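Local structure of ARF-like GTPase (Chlamydomonas reinhardtii, 4M9Q) at residues Phe142-Ala146 with Arg157-Gly161; Lys17-Leu21 with Val52-Gly57; Lys106-Ile110 with Trp164-Val169; Leu69-Ile75 with Phe102-Pro107. The protein is a small ARF-family G protein with the P-loop nucleotide-binding fold, holding phosphoaminophosphonic acid-guanylate ester together with a magnesium ion in this structure. All coordinates share one frame; numbering follows the deposited sequence. Where two conformers were deposited one is given.

Interaction 1. Residues Phe142-Ala146 with Arg157-Gly161; sequences FPCTA and RLRDG. With GNP (phosphoaminophosphonic acid-guanylate ester), chain D.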
# COMPACT_ATOMS: atom_id res chain seq x y z
N PHE A 142 -8.05 6.38 -5.15
CA PHE A 142 -8.03 6.26 -6.59
C PHE A 142 -8.75 4.99 -6.96
O PHE A 142 -8.33 3.92 -6.57
CB PHE A 142 -6.61 6.13 -7.08
CG PHE A 142 -5.75 7.31 -6.77
CD1 PHE A 142 -4.97 7.34 -5.63
CD2 PHE A 142 -5.69 8.38 -7.64
CE1 PHE A 142 -4.16 8.41 -5.35
CE2 PHE A 142 -4.90 9.47 -7.36
CZ PHE A 142 -4.15 9.49 -6.20
N PRO A 143 -9.84 5.11 -7.71
CA PRO A 143 -10.45 3.92 -8.22
C PRO A 143 -9.60 3.30 -9.30
O PRO A 143 -8.99 4.02 -10.08
CB PRO A 143 -11.78 4.42 -8.80
CG PRO A 143 -11.78 5.89 -8.71
CD PRO A 143 -10.57 6.34 -7.99
N CYS A 144 -9.59 1.96 -9.41
CA CYS A 144 -8.76 1.31 -10.40
C CYS A 144 -9.23 -0.09 -10.67
O CYS A 144 -10.15 -0.62 -10.02
CB CYS A 144 -7.32 1.26 -9.93
SG CYS A 144 -7.15 0.20 -8.49
N THR A 145 -8.57 -0.70 -11.65
CA THR A 145 -8.82 -2.08 -12.06
C THR A 145 -7.48 -2.73 -12.32
O THR A 145 -6.86 -2.58 -13.36
CB THR A 145 -9.68 -2.07 -13.34
OG1 THR A 145 -10.86 -1.35 -13.03
CG2 THR A 145 -10.05 -3.47 -13.82
N ALA A 146 -6.99 -3.39 -11.30
CA ALA A 146 -5.68 -4.01 -11.31
C ALA A 146 -5.70 -5.15 -12.33
O ALA A 146 -4.67 -5.51 -12.84
CB ALA A 146 -5.36 -4.56 -9.91
N ARG A 157 -4.75 4.58 -14.04
CA ARG A 157 -5.05 5.01 -12.66
C ARG A 157 -3.99 4.49 -11.66
O ARG A 157 -3.71 5.14 -10.65
CB ARG A 157 -6.45 4.58 -12.22
CG ARG A 157 -7.67 5.16 -12.96
CD ARG A 157 -8.65 4.02 -13.28
NE ARG A 157 -10.07 4.17 -12.97
CZ ARG A 157 -10.96 3.16 -13.02
NH1 ARG A 157 -10.57 1.91 -13.37
NH2 ARG A 157 -12.23 3.40 -12.72
N LEU A 158 -3.39 3.33 -11.93
CA LEU A 158 -2.40 2.78 -10.99
C LEU A 158 -1.14 3.66 -10.87
O LEU A 158 -0.74 4.00 -9.74
CB LEU A 158 -1.97 1.36 -11.35
CG LEU A 158 -3.10 0.34 -11.47
CD1 LEU A 158 -2.51 -1.01 -11.90
CD2 LEU A 158 -3.95 0.25 -10.22
N ARG A 159 -0.53 4.03 -12.00
CA ARG A 159 0.58 5.00 -11.99
C ARG A 159 0.15 6.37 -11.47
O ARG A 159 0.90 7.02 -10.75
CB ARG A 159 1.24 5.16 -13.38
CG ARG A 159 2.18 4.02 -13.79
CD ARG A 159 3.53 4.18 -13.09
NE ARG A 159 4.36 2.98 -13.15
CZ ARG A 159 5.66 2.92 -12.84
NH1 ARG A 159 6.32 4.00 -12.44
NH2 ARG A 159 6.31 1.77 -12.95
N ASP A 160 -1.06 6.81 -11.83
CA ASP A 160 -1.56 8.08 -11.29
C ASP A 160 -1.49 8.06 -9.77
O ASP A 160 -0.97 8.97 -9.14
CB ASP A 160 -2.96 8.35 -11.73
CG ASP A 160 -3.08 8.64 -13.23
OD1 ASP A 160 -2.02 8.86 -13.91
OD2 ASP A 160 -4.24 8.64 -13.74
N GLY A 161 -1.95 6.98 -9.18
CA GLY A 161 -1.91 6.84 -7.73
C GLY A 161 -0.48 6.82 -7.23
O GLY A 161 -0.13 7.54 -6.33
PG GNP D . -3.54 -11.84 -0.46
O1G GNP D . -2.17 -12.20 -1.24
O2G GNP D . -3.39 -10.53 0.39
O3G GNP D . -3.98 -13.10 0.30
N3B GNP D . -4.67 -11.38 -1.65
PB GNP D . -4.21 -10.19 -2.76
O1B GNP D . -2.64 -10.27 -3.14
O2B GNP D . -4.62 -8.88 -2.15
O3A GNP D . -5.17 -10.53 -3.98
PA GNP D . -4.77 -10.94 -5.46
O1A GNP D . -4.23 -12.31 -5.26
O2A GNP D . -3.95 -9.83 -6.03
O5' GNP D . -6.23 -10.94 -6.11
C5' GNP D . -7.29 -11.66 -5.45
C4' GNP D . -8.35 -12.13 -6.48
O4' GNP D . -8.92 -10.94 -7.05
C3' GNP D . -7.77 -12.84 -7.69
O3' GNP D . -8.73 -13.65 -8.38
C2' GNP D . -7.50 -11.74 -8.66
O2' GNP D . -7.47 -12.13 -10.00
C1' GNP D . -8.71 -10.89 -8.45
N9 GNP D . -8.60 -9.50 -8.89
C8 GNP D . -7.60 -8.68 -8.58
N7 GNP D . -7.83 -7.45 -9.07
C5 GNP D . -8.99 -7.49 -9.72
C6 GNP D . -9.77 -6.49 -10.48
O6 GNP D . -9.36 -5.32 -10.64
N1 GNP D . -10.92 -6.89 -10.98
C2 GNP D . -11.40 -8.16 -10.83
N2 GNP D . -12.57 -8.44 -11.40
N3 GNP D . -10.75 -9.14 -10.14
C4 GNP D . -9.52 -8.84 -9.60

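Interaction 2. Residues Lys17-Leu21 with Val52-Gly57; sequences KTTLL and VFDLGG. With MG (magnesium ion), chain E; GNP (phosphoaminophosphonic acid-guanylate ester), chain D.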
# COMPACT_ATOMS: atom_id res chain seq x y z
N LYS A 17 -3.75 -6.88 -4.18
CA LYS A 17 -2.43 -6.26 -4.02
C LYS A 17 -1.44 -6.91 -4.97
O LYS A 17 -0.75 -6.23 -5.73
CB LYS A 17 -1.92 -6.46 -2.61
CG LYS A 17 -2.83 -5.92 -1.54
CD LYS A 17 -2.28 -6.15 -0.12
CE LYS A 17 -2.42 -7.61 0.29
NZ LYS A 17 -3.83 -8.01 0.51
N THR A 18 -1.36 -8.24 -4.92
CA THR A 18 -0.40 -8.92 -5.76
C THR A 18 -0.69 -8.64 -7.25
O THR A 18 0.23 -8.35 -8.01
CB THR A 18 -0.33 -10.40 -5.39
OG1 THR A 18 -0.01 -10.50 -4.00
CG2 THR A 18 0.77 -11.17 -6.17
N THR A 19 -1.96 -8.65 -7.65
CA THR A 19 -2.32 -8.35 -9.04
C THR A 19 -1.96 -6.91 -9.39
O THR A 19 -1.50 -6.60 -10.46
CB THR A 19 -3.82 -8.60 -9.26
OG1 THR A 19 -4.17 -9.90 -8.75
CG2 THR A 19 -4.20 -8.52 -10.78
N LEU A 20 -2.15 -6.02 -8.44
CA LEU A 20 -1.85 -4.62 -8.66
C LEU A 20 -0.35 -4.42 -8.81
O LEU A 20 0.13 -3.77 -9.72
CB LEU A 20 -2.42 -3.80 -7.52
CG LEU A 20 -2.33 -2.30 -7.72
CD1 LEU A 20 -3.57 -1.66 -7.10
CD2 LEU A 20 -1.02 -1.79 -7.13
N LEU A 21 0.41 -5.09 -7.98
CA LEU A 21 1.85 -5.02 -8.13
C LEU A 21 2.33 -5.52 -9.46
O LEU A 21 3.13 -4.86 -10.09
CB LEU A 21 2.52 -5.82 -7.05
CG LEU A 21 4.03 -5.57 -7.03
CD1 LEU A 21 4.25 -4.04 -7.07
CD2 LEU A 21 4.68 -6.24 -5.84
N VAL A 52 8.95 -1.92 -3.41
CA VAL A 52 7.61 -2.25 -3.00
C VAL A 52 7.50 -3.62 -2.33
O VAL A 52 7.86 -4.61 -2.91
CB VAL A 52 6.64 -2.25 -4.19
CG1 VAL A 52 5.22 -2.33 -3.69
CG2 VAL A 52 6.85 -0.99 -5.00
N PHE A 53 7.01 -3.66 -1.11
CA PHE A 53 6.77 -4.91 -0.38
C PHE A 53 5.27 -5.27 -0.42
O PHE A 53 4.45 -4.58 0.14
CB PHE A 53 7.24 -4.75 1.03
CG PHE A 53 8.74 -4.71 1.16
CD1 PHE A 53 9.40 -3.53 1.47
CD2 PHE A 53 9.49 -5.87 0.99
CE1 PHE A 53 10.77 -3.51 1.63
CE2 PHE A 53 10.89 -5.84 1.11
CZ PHE A 53 11.53 -4.65 1.43
N ASP A 54 4.93 -6.34 -1.12
CA ASP A 54 3.57 -6.81 -1.22
C ASP A 54 3.36 -7.86 -0.14
O ASP A 54 3.85 -8.96 -0.25
CB ASP A 54 3.34 -7.36 -2.63
CG ASP A 54 2.10 -8.24 -2.73
OD1 ASP A 54 1.12 -8.04 -1.98
OD2 ASP A 54 2.10 -9.16 -3.59
N LEU A 55 2.68 -7.51 0.94
CA LEU A 55 2.51 -8.39 2.07
C LEU A 55 1.19 -9.11 1.96
O LEU A 55 0.20 -8.52 1.52
CB LEU A 55 2.51 -7.58 3.35
CG LEU A 55 3.88 -7.19 3.93
CD1 LEU A 55 5.02 -7.31 2.91
CD2 LEU A 55 3.84 -5.82 4.56
N GLY A 56 1.13 -10.34 2.42
CA GLY A 56 -0.14 -11.06 2.46
C GLY A 56 -1.12 -10.37 3.37
O GLY A 56 -0.71 -9.78 4.37
N GLY A 57 -2.42 -10.45 3.03
CA GLY A 57 -3.45 -9.84 3.84
C GLY A 57 -4.33 -10.77 4.64
O GLY A 57 -5.19 -10.29 5.36
MG MG E . -1.05 -11.34 -2.67
PG GNP D . -3.54 -11.84 -0.46
O1G GNP D . -2.17 -12.20 -1.24
O2G GNP D . -3.39 -10.53 0.39
O3G GNP D . -3.98 -13.10 0.30
N3B GNP D . -4.67 -11.38 -1.65
PB GNP D . -4.21 -10.19 -2.76
O1B GNP D . -2.64 -10.27 -3.14
O2B GNP D . -4.62 -8.88 -2.15
O3A GNP D . -5.17 -10.53 -3.98
PA GNP D . -4.77 -10.94 -5.46
O1A GNP D . -4.23 -12.31 -5.26
O2A GNP D . -3.95 -9.83 -6.03
O5' GNP D . -6.23 -10.94 -6.11
C5' GNP D . -7.29 -11.66 -5.45
C4' GNP D . -8.35 -12.13 -6.48
O4' GNP D . -8.92 -10.94 -7.05
C3' GNP D . -7.77 -12.84 -7.69
O3' GNP D . -8.73 -13.65 -8.38
C2' GNP D . -7.50 -11.74 -8.66
O2' GNP D . -7.47 -12.13 -10.00
C1' GNP D . -8.71 -10.89 -8.45
N9 GNP D . -8.60 -9.50 -8.89
C8 GNP D . -7.60 -8.68 -8.58
N7 GNP D . -7.83 -7.45 -9.07
C5 GNP D . -8.99 -7.49 -9.72
C6 GNP D . -9.77 -6.49 -10.48
O6 GNP D . -9.36 -5.32 -10.64
N1 GNP D . -10.92 -6.89 -10.98
C2 GNP D . -11.40 -8.16 -10.83
N2 GNP D . -12.57 -8.44 -11.40
N3 GNP D . -10.75 -9.14 -10.14
C4 GNP D . -9.52 -8.84 -9.60
O HOH W 1 -0.41 -9.99 -1.29
O HOH W 2 -1.74 -12.72 -4.07

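Interaction 3. Residues Lys106-Ile110 with Trp164-Val169; sequences KPICI and WLVGTV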
# COMPACT_ATOMS: atom_id res chain seq x y z
N LYS A 106 3.10 9.71 7.46
CA LYS A 106 3.38 9.03 6.21
C LYS A 106 2.11 8.95 5.36
O LYS A 106 0.98 8.71 5.87
CB LYS A 106 3.92 7.64 6.48
CG LYS A 106 5.32 7.65 7.06
CD LYS A 106 5.80 6.27 7.42
CE LYS A 106 7.18 6.27 8.08
NZ LYS A 106 7.55 4.89 8.53
N PRO A 107 2.25 9.17 4.05
CA PRO A 107 1.09 9.23 3.20
C PRO A 107 0.58 7.83 2.78
O PRO A 107 1.37 6.85 2.81
CB PRO A 107 1.59 9.99 2.00
CG PRO A 107 3.02 9.73 1.93
CD PRO A 107 3.45 9.65 3.36
N ILE A 108 -0.73 7.76 2.47
CA ILE A 108 -1.42 6.54 2.07
C ILE A 108 -2.12 6.73 0.72
O ILE A 108 -2.94 7.62 0.50
CB ILE A 108 -2.57 6.13 2.99
CG1 ILE A 108 -2.36 6.54 4.42
CG2 ILE A 108 -2.74 4.61 3.00
CD1 ILE A 108 -1.21 5.89 4.98
N CYS A 109 -1.78 5.88 -0.23
CA CYS A 109 -2.46 5.88 -1.48
C CYS A 109 -3.47 4.73 -1.40
O CYS A 109 -3.10 3.61 -1.21
CB CYS A 109 -1.46 5.65 -2.58
SG CYS A 109 -2.22 5.35 -4.15
N ILE A 110 -4.76 5.04 -1.45
CA ILE A 110 -5.77 4.05 -1.28
C ILE A 110 -6.32 3.73 -2.65
O ILE A 110 -6.82 4.62 -3.35
CB ILE A 110 -6.89 4.58 -0.37
CG1 ILE A 110 -6.30 4.92 1.02
CG2 ILE A 110 -8.02 3.54 -0.23
CD1 ILE A 110 -7.03 5.97 1.80
N TRP A 164 1.04 10.36 -7.39
CA TRP A 164 0.59 11.18 -6.27
C TRP A 164 1.36 10.80 -5.01
O TRP A 164 1.76 11.67 -4.25
CB TRP A 164 -0.89 11.01 -6.04
CG TRP A 164 -1.32 11.71 -4.80
CD1 TRP A 164 -1.66 13.07 -4.66
CD2 TRP A 164 -1.39 11.17 -3.46
NE1 TRP A 164 -1.95 13.36 -3.36
CE2 TRP A 164 -1.80 12.27 -2.59
CE3 TRP A 164 -1.21 9.96 -2.93
CZ2 TRP A 164 -2.00 12.10 -1.26
CZ3 TRP A 164 -1.38 9.79 -1.57
CH2 TRP A 164 -1.76 10.85 -0.76
N LEU A 165 1.57 9.50 -4.77
CA LEU A 165 2.25 9.07 -3.55
C LEU A 165 3.68 9.58 -3.57
O LEU A 165 4.16 10.17 -2.59
CB LEU A 165 2.34 7.55 -3.45
CG LEU A 165 1.95 6.80 -2.19
CD1 LEU A 165 2.71 5.49 -2.13
CD2 LEU A 165 2.11 7.61 -0.96
N VAL A 166 4.35 9.33 -4.69
CA VAL A 166 5.77 9.62 -4.78
C VAL A 166 5.97 11.13 -4.66
O VAL A 166 6.88 11.58 -3.99
CB VAL A 166 6.41 9.02 -6.05
CG1 VAL A 166 7.81 9.58 -6.20
CG2 VAL A 166 6.42 7.48 -5.93
N GLY A 167 5.09 11.88 -5.28
CA GLY A 167 5.13 13.34 -5.18
C GLY A 167 4.91 13.82 -3.77
O GLY A 167 5.50 14.80 -3.33
N THR A 168 4.06 13.14 -3.03
CA THR A 168 3.85 13.52 -1.65
C THR A 168 5.07 13.20 -0.85
O THR A 168 5.52 14.05 -0.08
CB THR A 168 2.63 12.83 -1.06
OG1 THR A 168 1.50 13.18 -1.86
CG2 THR A 168 2.35 13.26 0.29
N VAL A 169 5.65 12.01 -1.03
CA VAL A 169 6.90 11.67 -0.33
C VAL A 169 8.00 12.67 -0.75
O VAL A 169 8.67 13.21 0.08
CB VAL A 169 7.34 10.24 -0.59
CG1 VAL A 169 8.73 9.94 0.03
CG2 VAL A 169 6.26 9.30 -0.05

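Interaction 4. Residues Leu69-Ile75 with Phe102-Pro107; sequences LAEVHAI and FMRDKP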
# COMPACT_ATOMS: atom_id res chain seq x y z
N LEU A 69 6.65 -1.25 9.25
CA LEU A 69 6.15 0.12 9.16
C LEU A 69 7.22 1.13 9.48
O LEU A 69 7.11 2.30 9.07
CB LEU A 69 4.92 0.32 10.02
CG LEU A 69 3.75 -0.57 9.58
CD1 LEU A 69 2.60 -0.43 10.58
CD2 LEU A 69 3.29 -0.24 8.15
N ALA A 70 8.28 0.68 10.14
CA ALA A 70 9.42 1.54 10.49
C ALA A 70 10.30 1.82 9.30
O ALA A 70 10.91 2.89 9.21
CB ALA A 70 10.26 0.92 11.61
N GLU A 71 10.39 0.87 8.37
CA GLU A 71 11.28 1.04 7.21
C GLU A 71 10.57 1.58 5.95
O GLU A 71 11.17 1.67 4.90
CB GLU A 71 11.99 -0.27 6.89
CG GLU A 71 11.10 -1.36 6.36
CD GLU A 71 11.78 -2.70 6.40
OE1 GLU A 71 11.51 -3.50 7.35
OE2 GLU A 71 12.61 -2.94 5.48
N VAL A 72 9.35 2.06 6.10
CA VAL A 72 8.52 2.43 4.97
C VAL A 72 8.31 3.95 4.96
O VAL A 72 8.19 4.57 6.00
CB VAL A 72 7.20 1.65 5.08
CG1 VAL A 72 6.03 2.56 5.36
CG2 VAL A 72 7.05 0.69 3.91
N HIS A 73 8.31 4.55 3.77
CA HIS A 73 8.08 5.96 3.64
C HIS A 73 6.63 6.24 3.43
O HIS A 73 6.19 7.35 3.71
CB HIS A 73 8.81 6.52 2.46
CG HIS A 73 10.30 6.49 2.59
ND1 HIS A 73 11.05 5.44 2.18
CD2 HIS A 73 11.18 7.45 3.06
CE1 HIS A 73 12.34 5.69 2.39
NE2 HIS A 73 12.43 6.93 2.93
N ALA A 74 5.88 5.26 2.89
CA ALA A 74 4.49 5.46 2.53
C ALA A 74 3.83 4.12 2.38
O ALA A 74 4.52 3.05 2.38
CB ALA A 74 4.38 6.24 1.23
N ILE A 75 2.50 4.15 2.23
CA ILE A 75 1.70 2.94 2.12
C ILE A 75 0.83 3.02 0.88
O ILE A 75 0.36 4.09 0.54
CB ILE A 75 0.78 2.82 3.34
CG1 ILE A 75 1.55 2.19 4.49
CG2 ILE A 75 -0.50 2.02 2.99
CD1 ILE A 75 0.65 1.50 5.50
N PHE A 102 5.08 4.25 13.99
CA PHE A 102 5.95 4.54 12.86
C PHE A 102 5.17 5.08 11.65
O PHE A 102 5.78 5.34 10.60
CB PHE A 102 6.72 3.27 12.47
CG PHE A 102 7.59 2.70 13.58
CD1 PHE A 102 7.37 1.40 14.06
CD2 PHE A 102 8.61 3.44 14.12
CE1 PHE A 102 8.16 0.87 15.06
CE2 PHE A 102 9.40 2.92 15.15
CZ PHE A 102 9.18 1.63 15.61
N MET A 103 3.85 5.23 11.78
CA MET A 103 3.03 5.66 10.66
C MET A 103 2.80 7.15 10.64
O MET A 103 2.37 7.69 9.64
CB MET A 103 1.70 4.93 10.63
CG MET A 103 1.61 3.73 9.68
SD MET A 103 2.22 4.01 7.99
CE MET A 103 3.89 3.71 8.46
N ARG A 104 3.10 7.84 11.72
CA ARG A 104 2.69 9.23 11.82
C ARG A 104 3.26 10.05 10.64
O ARG A 104 4.36 9.81 10.20
CB ARG A 104 3.01 9.75 13.25
CG ARG A 104 3.43 11.20 13.42
CD ARG A 104 4.95 11.33 13.30
NE ARG A 104 5.53 12.28 14.25
CZ ARG A 104 6.83 12.55 14.34
NH1 ARG A 104 7.71 11.95 13.56
NH2 ARG A 104 7.25 13.45 15.24
N ASP A 105 2.46 10.93 10.06
CA ASP A 105 2.85 11.75 8.87
C ASP A 105 3.20 11.04 7.54
O ASP A 105 3.57 11.70 6.59
CB ASP A 105 4.01 12.72 9.23
CG ASP A 105 3.60 13.78 10.29
OD1 ASP A 105 2.41 14.23 10.31
OD2 ASP A 105 4.48 14.17 11.09
N LYS A 106 3.10 9.71 7.46
CA LYS A 106 3.38 9.03 6.21
C LYS A 106 2.11 8.95 5.36
O LYS A 106 0.98 8.71 5.87
CB LYS A 106 3.92 7.64 6.48
CG LYS A 106 5.32 7.65 7.06
CD LYS A 106 5.80 6.27 7.42
CE LYS A 106 7.18 6.27 8.08
NZ LYS A 106 7.55 4.89 8.53
N PRO A 107 2.25 9.17 4.05
CA PRO A 107 1.09 9.23 3.20
C PRO A 107 0.58 7.83 2.78
O PRO A 107 1.37 6.85 2.81
CB PRO A 107 1.59 9.99 2.00
CG PRO A 107 3.02 9.73 1.93
CD PRO A 107 3.45 9.65 3.36

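Interaction 1. Residues Phe142-Ala146 with Arg157-Gly161
Arg157, at the start of helix 157-190, lays its guanidinium group over the peptide that joins Pro143 to Cys144, with Cys144 N 4.0 Å above its plane. Pro143 O comes to 3.1 Å from Arg157 NE, but over the face of the group and at too poor an angle for a hydrogen bond. At the guanidinium edge, Arg157 NH1 gives Thr145 OG1 a weak hydrogen bond (3.3 Å, 128° at the hydrogen), while its salt bridge is to Asp155 OD1, which also accepts from Thr145 N. Arg157 was modelled in two conformers, so these details hold for one of them. Leu158 turns its CD2 branch onto Cys144, 3.5 Å from Cys144 CB, and packs from there against helix 17-24. Asp160 stays at the margin, its OD2 hydrogen-bonded to His156. One turn on from Arg157, Gly161 sets its CA over the centre of the Phe142 ring, a CH-pi contact 3.6 Å from the centroid. In Phe142, chi1 of -62° carries the ring toward the helix and chi2 of 94° turns its face to Gly161. Thr145 and Ala146 belong to the G5 motif of the G-protein fold, and Ala146 N, hydrogen-bonded to Asn113 OD1, approaches GNP O6 to 3.1 Å. With one weak direct hydrogen bond, the contact rests on Arg157 stacked over the peptide, on apolar and CH-pi packing, and on Asp155, which bonds to both segments.

Interaction 2. Residues Lys17-Leu21 with Val52-Gly57
Thr18 OG1 donates to Asp54 OD2 over 2.5 Å, the hydrogen bond that joins helix 17-24 to the end of strand 48-55. The two side chains cross at about a right angle, and the carboxylate uses the syn lone pair of OD2, on the side of its other oxygen. Asn39 ND2 is a second partner of OD2.

The same Thr18 OG1 binds the magnesium ion at 1.9 Å, alongside GNP O1G, GNP O1B, two waters and Thr35. Asp54 reaches the metal indirectly: water 1, a magnesium ligand, donates to Asp54 OD1 over 2.6 Å and more weakly to Leu55 O. This is the textbook meeting of the P-loop (G1, Walker A) with the DxxG sequence of G3, here Asp54-Leu55-Gly56-Gly57.

Hydrogen bonds to the phosphates come from both segments. Lys17 NZ donates to GNP O2G (2.6 Å) and GNP O2B (2.9 Å), a position reached because its chain bends at chi3 and chi4 (-74° and -70°), and Gly11 O is a further acceptor. Gly57 N donates to GNP O2G over 2.8 Å. The amides of Lys17, Thr18 and Thr19 serve O2B, O1B and O2A.

Apolar packing closes the far end, where Leu21 CD1 meets Val52 CG1 tip to tip at 3.9 Å and Leu21 CD2 lies on Asp54 CB.

Because Thr18 OG1 gives its proton to Asp54, a lone pair is probably left for the magnesium ion, and the carboxylate may strengthen that bond from the second shell.

Interaction 3. Residues Lys106-Ile110 with Trp164-Val169
Pro107 presses its ring into the side of helix 157-190. Its CG stands 3.7 Å from Leu165 CD2 and 3.8 Å from Val169 CG2, both side chains crossing the proline at about a right angle, while its CB lies 3.8 Å from Thr168 CG2. Two residues along, Cys109 turns its CB to Leu165 CG at 3.6 Å. Leu165 thus spans Pro107 and Cys109, its CD2 on the proline and its CG and CD1 on the cysteine. Trp164 joins from its six-membered ring, with CZ3 3.4 Å from Ile108 O and CH2 at the limit of contact with Pro107 CB. No hydrogen bond crosses the contact.

The helix runs nearly antiparallel to strand 108-110, at 169° between the short axes and 8.7 Å apart. This is the layered alpha/beta architecture of the P-loop G domain, in which the C-terminal helix covers one face of the central sheet. Strand 108-113 lies between strands 74-80 and 139-143, and both neighbours join the packing: Leu165 also rests on Ala74 and Val76 of the first, and Cys109 on Phe142 of the second.

In the next shell, Thr168 is fixed by its own helix. Its OG1 and N both donate to Trp164 O, from opposite faces of the carbonyl plane, the hydroxyl at 2.8 Å. With OG1 thus held beside the backbone N (chi1 -58°), the methyl CG2 is the branch turned to the proline. The same OG1 sits 3.5 Å above the Trp164 ring plane, toward its rim, and the Trp164 side chain also packs on Ser138 and Asn140.

Interaction 4. Residues Leu69-Ile75 with Phe102-Pro107
Ile75 N donates to Pro107 O over 3.0 Å, in the carbonyl plane and at 159° at the hydrogen, the bond with which strand 74-80 begins its pairing with the chain entering strand 108-113. These parallel neighbours are linked through helix 87-99 in the beta-alpha-beta crossover of the P-loop fold. A type II turn from Met103 to Lys106, closed by Lys106 N on Met103 O, leads out of that connection.

Lys106 is stretched out beyond CG and runs back along the chain of the other segment, passing His73 O and ending among carbonyls. Its NZ donates to Val72 O over 2.6 Å, in the carbonyl plane, and to Phe102 O over 2.8 Å; Leu69 O is 2.7 Å from the same NZ. Glu183 of helix 157-190 adds a salt bridge, so the buried ammonium meets both a carboxylate and backbone carbonyls of both segments.

Met103, bent at chi2 and chi3, brings its CE to 3.9 Å from Leu69 CB, the two side chains crossing at about a right angle. Its sulfur faces Ile75 CD1, in the given conformer of that isoleucine. The His73 ring is hydrogen-bonded elsewhere, NE2 to Asp177 OD2 and ND1 to Thr6 N, while Ala74 CB touches Pro107 CG. At the other end, in a CH-pi contact, Ala70 CB sits over the centre of the Phe102 ring, 3.7 Å from the centroid and 10° off the normal.

All four contacts reach one central sheet. Interactions 1 and 2 both touch GNP: 142-146 lies at the guanine, while 17-21 and 52-57 hold the phosphates and the magnesium ion. They meet where Leu158 CD2 packs 3.7 Å from Leu20 CD1. Interaction 1 continues into interaction 3 along helix 157-190 and across neighbouring strands, with Phe142 N 2.8 Å from Ile110 O. Interactions 3 and 4 share Lys106 and Pro107; Cys109 N lies 2.9 Å from Ile75 O, and Leu165 CD2 packs 3.4 Å from Ala74 CB. Interaction 4 is remote from the nucleotide, the Ile75 side chain being about 13 Å from GNP, and its centre lies about 21 Å from that of interaction 1.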